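Local coordinates for DNA polymerase III subunit beta (Caulobacter crescentus, PDB 5WCE), which probably forms a ring-shaped homodimer around DNA that tethers DNA polymerases and other proteins to it for processive synthesis, at residues Thr184-Ala196 and Val366-Arg378. Numbering follows the deposited sequence. Where two conformers were deposited one is given.
Sequences TDGHRLALAEMPA and VDPGVKYVLMPLR
The carbonyl oxygen of L189 is gripped twice: V373 N donates to it over 3.0 Å in a nearly straight bond (173°), and a water shared with V373 O donates as well. L189 N returns a bond to V373 O, making this a hydrogen-bonded antiparallel pair; L191 and K371 form the next, and E193 N closes the register on G369 O at 2.8 Å. On the face carrying L189, L191, K371 and V373, L189 CD2 meets V373 CG2 at 4.0 Å. On the opposite face, with CG beside its backbone N (chi1 -59°), the Y372 ring leans across to strand 188-195, bringing CE1 to 3.6 Å from A190 CB, while its OH bonds to K149 O. Replacing Y372 with an alanine would probably leave the A190 methyl without its ring and the K149 carbonyl without this partner. E193 OE2 and K371 NZ stay 4.4 Å apart; a water that accepts from K371 NZ may donate to E193 OE2, while E193 OE1 pairs with R180. The strands 188-195 and 370-374 thus splice the central and C-terminal domains into one continuous antiparallel sheet, lying between strands 176-184 and 360-364, with Y372 and L374 packed on helix 334-343 and V370 touching helix 140-148.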
ATOM      1  N   THR A 184     -25.042   5.586   8.744  1.00 21.09           N
ATOM      2  CA  THR A 184     -25.502   4.195   8.617  1.00 21.82           C
ATOM      3  C   THR A 184     -25.430   3.731   7.147  1.00 23.65           C
ATOM      4  O   THR A 184     -25.686   4.494   6.204  1.00 24.74           O
ATOM      5  CB  THR A 184     -26.902   3.984   9.206  1.00 22.12           C
ATOM      6  OG1 THR A 184     -27.236   2.588   9.157  1.00 23.05           O
ATOM      7  CG2 THR A 184     -27.970   4.795   8.548  1.00 23.44           C
ATOM      8  N   ASP A 185     -25.132   2.456   6.979  1.00 24.22           N
ATOM      9  CA  ASP A 185     -25.072   1.822   5.660  1.00 24.54           C
ATOM     10  C   ASP A 185     -26.135   0.768   5.511  1.00 27.00           C
ATOM     11  O   ASP A 185     -26.061  -0.044   4.614  1.00 28.60           O
ATOM     12  CB  ASP A 185     -23.672   1.204   5.463  1.00 23.62           C
ATOM     13  CG  ASP A 185     -23.348   0.131   6.473  1.00 21.79           C
ATOM     14  OD1 ASP A 185     -24.199  -0.178   7.348  1.00 21.16           O
ATOM     15  OD2 ASP A 185     -22.240  -0.408   6.368  1.00 21.05           O
ATOM     16  N   GLY A 186     -27.128   0.791   6.388  1.00 27.12           N
ATOM     17  CA  GLY A 186     -28.143  -0.219   6.404  1.00 29.29           C
ATOM     18  C   GLY A 186     -27.803  -1.472   7.201  1.00 29.51           C
ATOM     19  O   GLY A 186     -28.690  -2.274   7.451  1.00 30.10           O
ATOM     20  N   HIS A 187     -26.542  -1.647   7.605  1.00 28.60           N
ATOM     21  CA  HIS A 187     -26.128  -2.843   8.362  1.00 28.01           C
ATOM     22  C   HIS A 187     -25.747  -2.541   9.803  1.00 26.41           C
ATOM     23  O   HIS A 187     -25.753  -3.421  10.680  1.00 25.67           O
ATOM     24  CB  HIS A 187     -24.958  -3.528   7.653  1.00 29.25           C
ATOM     25  CG  HIS A 187     -25.225  -3.874   6.221  1.00 31.04           C
ATOM     26  ND1 HIS A 187     -25.947  -4.984   5.848  1.00 33.83           N
ATOM     27  CD2 HIS A 187     -24.877  -3.250   5.072  1.00 32.28           C
ATOM     28  CE1 HIS A 187     -26.007  -5.040   4.533  1.00 34.11           C
ATOM     29  NE2 HIS A 187     -25.381  -3.989   4.036  1.00 32.62           N
ATOM     30  N   ARG A 188     -25.362  -1.294  10.064  1.00 24.52           N
ATOM     31  CA  ARG A 188     -24.941  -0.842  11.368  1.00 22.42           C
ATOM     32  C   ARG A 188     -25.006   0.695  11.372  1.00 21.51           C
ATOM     33  O   ARG A 188     -25.189   1.300  10.306  1.00 21.17           O
ATOM     34  CB  ARG A 188     -23.540  -1.324  11.689  1.00 22.12           C
ATOM     35  CG  ARG A 188     -22.564  -1.513  10.496  1.00 22.27           C
ATOM     36  CD  ARG A 188     -21.922  -0.215  10.120  1.00 21.90           C
ATOM     37  NE  ARG A 188     -20.972  -0.341   9.007  1.00 21.47           N
ATOM     38  CZ  ARG A 188     -19.695  -0.648   9.123  1.00 20.49           C
ATOM     39  NH1 ARG A 188     -19.170  -0.968  10.307  1.00 19.45           N
ATOM     40  NH2 ARG A 188     -18.952  -0.700   8.015  1.00 20.51           N
ATOM     41  N   LEU A 189     -24.899   1.266  12.549  1.00 19.68           N
ATOM     42  CA  LEU A 189     -25.051   2.686  12.729  1.00 19.79           C
ATOM     43  C   LEU A 189     -24.016   3.219  13.707  1.00 19.35           C
ATOM     44  O   LEU A 189     -23.602   2.551  14.724  1.00 18.36           O
ATOM     45  CB  LEU A 189     -26.474   3.003  13.166  1.00 19.96           C
ATOM     46  CG  LEU A 189     -26.844   4.485  13.418  1.00 20.72           C
ATOM     47  CD1 LEU A 189     -28.287   4.781  13.043  1.00 21.65           C
ATOM     48  CD2 LEU A 189     -26.575   4.884  14.891  1.00 21.70           C
ATOM     49  N   ALA A 190     -23.633   4.461  13.467  1.00 18.11           N
ATOM     50  CA  ALA A 190     -22.734   5.189  14.361  1.00 18.08           C
ATOM     51  C   ALA A 190     -23.264   6.572  14.612  1.00 18.84           C
ATOM     52  O   ALA A 190     -23.765   7.230  13.680  1.00 19.09           O
ATOM     53  CB  ALA A 190     -21.351   5.268  13.789  1.00 18.19           C
ATOM     54  N   LEU A 191     -23.196   7.001  15.872  1.00 18.75           N
ATOM     55  CA  LEU A 191     -23.700   8.283  16.291  1.00 19.50           C
ATOM     56  C   LEU A 191     -22.639   8.932  17.188  1.00 19.95           C
ATOM     57  O   LEU A 191     -22.079   8.265  18.096  1.00 19.41           O
ATOM     58  CB  LEU A 191     -25.037   8.106  17.015  1.00 20.27           C
ATOM     59  CG  LEU A 191     -25.727   9.343  17.618  1.00 21.15           C
ATOM     60  CD1 LEU A 191     -27.209   9.111  17.827  1.00 22.21           C
ATOM     61  CD2 LEU A 191     -25.114   9.862  18.909  1.00 22.24           C
ATOM     62  N   ALA A 192     -22.352  10.218  16.941  1.00 19.58           N
ATOM     63  CA  ALA A 192     -21.491  10.999  17.806  1.00 19.87           C
ATOM     64  C   ALA A 192     -22.020  12.404  17.922  1.00 21.49           C
ATOM     65  O   ALA A 192     -22.601  12.951  16.963  1.00 21.05           O
ATOM     66  CB  ALA A 192     -20.069  10.990  17.309  1.00 18.94           C
ATOM     67  N   GLU A 193     -21.881  12.994  19.099  1.00 22.32           N
ATOM     68  CA  GLU A 193     -22.414  14.322  19.309  1.00 23.93           C
ATOM     69  C   GLU A 193     -21.562  15.131  20.266  1.00 25.12           C
ATOM     70  O   GLU A 193     -20.730  14.593  21.003  1.00 23.99           O
ATOM     71  CB  GLU A 193     -23.861  14.242  19.772  1.00 25.54           C
ATOM     72  CG  GLU A 193     -24.013  13.719  21.208  1.00 25.98           C
ATOM     73  CD  GLU A 193     -25.383  13.249  21.573  1.00 27.55           C
ATOM     74  OE1 GLU A 193     -26.304  13.416  20.749  1.00 27.69           O
ATOM     75  OE2 GLU A 193     -25.525  12.737  22.731  1.00 29.87           O
ATOM     76  N   MET A 194     -21.783  16.446  20.211  1.00 25.74           N
ATOM     77  CA  MET A 194     -21.102  17.427  21.056  1.00 26.71           C
ATOM     78  C   MET A 194     -22.089  18.511  21.437  1.00 28.05           C
ATOM     79  O   MET A 194     -23.124  18.636  20.786  1.00 27.14           O
ATOM     80  CB  MET A 194     -19.940  18.060  20.304  1.00 26.56           C
ATOM     81  CG  MET A 194     -20.379  18.852  19.025  1.00 26.56           C
ATOM     82  SD  MET A 194     -19.021  19.555  18.069  1.00 28.05           S
ATOM     83  CE  MET A 194     -18.639  20.886  19.206  1.00 30.03           C
ATOM     84  N   PRO A 195     -21.779  19.305  22.487  1.00 29.87           N
ATOM     85  CA  PRO A 195     -22.611  20.484  22.745  1.00 31.56           C
ATOM     86  C   PRO A 195     -22.621  21.382  21.511  1.00 31.17           C
ATOM     87  O   PRO A 195     -21.575  21.611  20.913  1.00 30.22           O
ATOM     88  CB  PRO A 195     -21.928  21.182  23.938  1.00 33.24           C
ATOM     89  CG  PRO A 195     -21.059  20.128  24.564  1.00 33.13           C
ATOM     90  CD  PRO A 195     -20.681  19.171  23.459  1.00 30.59           C
ATOM     91  N   ALA A 196     -23.800  21.877  21.138  1.00 31.86           N
ATOM     92  CA  ALA A 196     -23.929  22.651  19.901  1.00 31.80           C
ATOM     93  C   ALA A 196     -23.151  23.948  20.030  1.00 33.05           C
ATOM     94  O   ALA A 196     -23.392  24.713  20.962  1.00 32.95           O
ATOM     95  CB  ALA A 196     -25.389  22.917  19.580  1.00 31.86           C
ATOM     96  N   VAL A 366     -16.541   5.736  28.795  1.00 23.08           N
ATOM     97  CA  VAL A 366     -15.772   6.954  28.941  1.00 25.86           C
ATOM     98  C   VAL A 366     -16.158   8.039  27.926  1.00 24.98           C
ATOM     99  O   VAL A 366     -15.531   9.072  27.913  1.00 25.18           O
ATOM    100  CB  VAL A 366     -14.245   6.706  28.889  1.00 27.26           C
ATOM    101  CG1 VAL A 366     -13.837   5.671  29.939  1.00 29.59           C
ATOM    102  CG2 VAL A 366     -13.759   6.325  27.523  1.00 26.81           C
ATOM    103  N   ASP A 367     -17.161   7.770  27.073  1.00 23.37           N
ATOM    104  CA  ASP A 367     -17.699   8.791  26.151  1.00 22.60           C
ATOM    105  C   ASP A 367     -19.220   8.572  26.028  1.00 22.07           C
ATOM    106  O   ASP A 367     -19.667   7.817  25.170  1.00 21.05           O
ATOM    107  CB  ASP A 367     -16.975   8.758  24.799  1.00 21.23           C
ATOM    108  CG  ASP A 367     -17.314   9.933  23.899  1.00 20.84           C
ATOM    109  OD1 ASP A 367     -18.333  10.593  24.126  1.00 20.47           O
ATOM    110  OD2 ASP A 367     -16.505  10.226  22.987  1.00 20.27           O
ATOM    111  N   PRO A 368     -20.007   9.285  26.849  1.00 24.05           N
ATOM    112  CA  PRO A 368     -21.474   9.254  26.706  1.00 24.37           C
ATOM    113  C   PRO A 368     -21.994   9.890  25.379  1.00 23.72           C
ATOM    114  O   PRO A 368     -23.190   9.799  25.102  1.00 23.89           O
ATOM    115  CB  PRO A 368     -21.972  10.111  27.888  1.00 25.38           C
ATOM    116  CG  PRO A 368     -20.894  11.042  28.183  1.00 26.63           C
ATOM    117  CD  PRO A 368     -19.609  10.293  27.870  1.00 25.67           C
ATOM    118  N   GLY A 369     -21.127  10.585  24.634  1.00 22.83           N
ATOM    119  CA  GLY A 369     -21.531  11.280  23.438  1.00 22.77           C
ATOM    120  C   GLY A 369     -21.474  10.427  22.169  1.00 21.94           C
ATOM    121  O   GLY A 369     -21.558  10.999  21.066  1.00 22.08           O
ATOM    122  N   VAL A 370     -21.247   9.101  22.278  1.00 20.26           N
ATOM    123  CA  VAL A 370     -21.334   8.201  21.137  1.00 19.53           C
ATOM    124  C   VAL A 370     -22.328   7.054  21.404  1.00 19.51           C
ATOM    125  O   VAL A 370     -22.596   6.737  22.580  1.00 19.75           O
ATOM    126  CB  VAL A 370     -19.977   7.644  20.722  1.00 19.75           C
ATOM    127  CG1 VAL A 370     -19.015   8.783  20.441  1.00 20.80           C
ATOM    128  CG2 VAL A 370     -19.381   6.756  21.822  1.00 19.46           C
ATOM    129  N   LYS A 371     -22.942   6.559  20.354  1.00 19.00           N
ATOM    130  CA  LYS A 371     -23.750   5.331  20.391  1.00 19.61           C
ATOM    131  C   LYS A 371     -23.434   4.526  19.153  1.00 19.32           C
ATOM    132  O   LYS A 371     -23.359   5.080  18.032  1.00 18.45           O
ATOM    133  CB  LYS A 371     -25.264   5.641  20.473  1.00 20.57           C
ATOM    134  CG  LYS A 371     -25.679   6.317  21.758  1.00 22.28           C
ATOM    135  CD  LYS A 371     -27.188   6.607  21.776  1.00 24.44           C
ATOM    136  CE  LYS A 371     -27.689   7.342  23.029  0.50 25.11           C
ATOM    137  NZ  LYS A 371     -27.573   8.819  22.925  0.50 25.62           N
ATOM    138  N   TYR A 372     -23.301   3.197  19.315  1.00 18.46           N
ATOM    139  CA  TYR A 372     -23.197   2.300  18.164  1.00 17.69           C
ATOM    140  C   TYR A 372     -24.333   1.249  18.193  1.00 17.76           C
ATOM    141  O   TYR A 372     -24.766   0.795  19.266  1.00 16.56           O
ATOM    142  CB  TYR A 372     -21.859   1.617  18.108  1.00 17.70           C
ATOM    143  CG  TYR A 372     -20.772   2.648  18.033  1.00 18.73           C
ATOM    144  CD1 TYR A 372     -20.468   3.266  16.821  1.00 19.08           C
ATOM    145  CD2 TYR A 372     -20.124   3.074  19.174  1.00 18.37           C
ATOM    146  CE1 TYR A 372     -19.507   4.278  16.778  1.00 18.80           C
ATOM    147  CE2 TYR A 372     -19.200   4.115  19.127  1.00 19.44           C
ATOM    148  CZ  TYR A 372     -18.911   4.687  17.891  1.00 19.59           C
ATOM    149  OH  TYR A 372     -17.960   5.717  17.796  1.00 21.90           O
ATOM    150  N   VAL A 373     -24.826   0.951  17.013  1.00 17.99           N
ATOM    151  CA  VAL A 373     -25.878  -0.022  16.830  1.00 19.05           C
ATOM    152  C   VAL A 373     -25.332  -1.091  15.847  1.00 18.58           C
ATOM    153  O   VAL A 373     -24.806  -0.764  14.739  1.00 18.27           O
ATOM    154  CB  VAL A 373     -27.200   0.556  16.308  1.00 19.90           C
ATOM    155  CG1 VAL A 373     -28.287  -0.507  16.309  1.00 20.67           C
ATOM    156  CG2 VAL A 373     -27.673   1.724  17.164  1.00 20.87           C
ATOM    157  N   LEU A 374     -25.442  -2.341  16.286  1.00 18.67           N
ATOM    158  CA  LEU A 374     -25.164  -3.529  15.469  1.00 19.44           C
ATOM    159  C   LEU A 374     -26.447  -4.296  15.225  1.00 19.49           C
ATOM    160  O   LEU A 374     -27.235  -4.474  16.158  1.00 18.60           O
ATOM    161  CB  LEU A 374     -24.191  -4.471  16.168  1.00 20.18           C
ATOM    162  CG  LEU A 374     -22.788  -3.883  16.373  1.00 21.00           C
ATOM    163  CD1 LEU A 374     -22.015  -4.675  17.429  1.00 21.67           C
ATOM    164  CD2 LEU A 374     -22.071  -3.798  15.054  1.00 21.83           C
ATOM    165  N   MET A 375     -26.607  -4.715  13.964  1.00 19.94           N
ATOM    166  CA  MET A 375     -27.769  -5.464  13.549  0.60 21.47           C
ATOM    167  C   MET A 375     -27.394  -6.952  13.524  1.00 21.01           C
ATOM    168  O   MET A 375     -26.390  -7.334  12.947  1.00 19.31           O
ATOM    169  CB  MET A 375     -28.238  -4.972  12.200  0.60 23.50           C
ATOM    170  CG  MET A 375     -28.489  -3.446  12.200  0.60 25.00           C
ATOM    171  SD  MET A 375     -29.716  -2.959  13.432  0.60 28.31           S
ATOM    172  CE  MET A 375     -31.104  -3.806  12.684  0.60 29.56           C
ATOM    173  N   PRO A 376     -28.189  -7.785  14.181  1.00 22.44           N
ATOM    174  CA  PRO A 376     -27.795  -9.186  14.214  1.00 21.95           C
ATOM    175  C   PRO A 376     -28.139  -9.926  12.955  1.00 22.53           C
ATOM    176  O   PRO A 376     -28.910  -9.462  12.120  1.00 21.17           O
ATOM    177  CB  PRO A 376     -28.562  -9.731  15.417  1.00 23.48           C
ATOM    178  CG  PRO A 376     -29.851  -8.975  15.371  1.00 24.35           C
ATOM    179  CD  PRO A 376     -29.444  -7.574  14.939  1.00 22.99           C
ATOM    180  N   LEU A 377     -27.484 -11.064  12.768  1.00 22.96           N
ATOM    181  CA  LEU A 377     -27.726 -11.879  11.624  1.00 24.04           C
ATOM    182  C   LEU A 377     -27.689 -13.335  12.048  1.00 24.63           C
ATOM    183  O   LEU A 377     -27.294 -13.663  13.170  1.00 22.27           O
ATOM    184  CB  LEU A 377     -26.761 -11.568  10.498  1.00 25.47           C
ATOM    185  CG  LEU A 377     -25.264 -11.377  10.866  1.00 25.73           C
ATOM    186  CD1 LEU A 377     -24.761 -12.652  11.396  1.00 27.26           C
ATOM    187  CD2 LEU A 377     -24.396 -10.921   9.728  1.00 27.04           C
ATOM    188  N   ARG A 378     -28.195 -14.184  11.179  1.00 26.21           N
ATOM    189  CA  ARG A 378     -28.079 -15.634  11.388  1.00 29.53           C
ATOM    190  C   ARG A 378     -26.719 -16.020  10.777  1.00 30.37           C
ATOM    191  O   ARG A 378     -26.421 -15.634   9.642  1.00 31.00           O
ATOM    192  CB  ARG A 378     -29.237 -16.332  10.693  1.00 31.27           C
ATOM    193  CG  ARG A 378     -29.304 -17.818  10.975  1.00 32.88           C
ATOM    194  CD  ARG A 378     -30.184 -18.535   9.995  1.00 34.53           C
ATOM    195  NE  ARG A 378     -29.899 -19.967   9.963  1.00 35.31           N
ATOM    196  CZ  ARG A 378     -30.267 -20.846  10.906  1.00 34.41           C
ATOM    197  NH1 ARG A 378     -30.938 -20.478  11.990  1.00 32.35           N
ATOM    198  NH2 ARG A 378     -29.957 -22.123  10.739  1.00 34.95           N
TER
HETATM  199  O   HOH W   1     -24.323  -4.929  12.389  1.00 21.60           O
HETATM  200  O   HOH W   2     -22.242   0.133  14.592  1.00 19.07           O
HETATM  201  O   HOH W   3     -24.782   9.692  22.781  1.00 31.16           O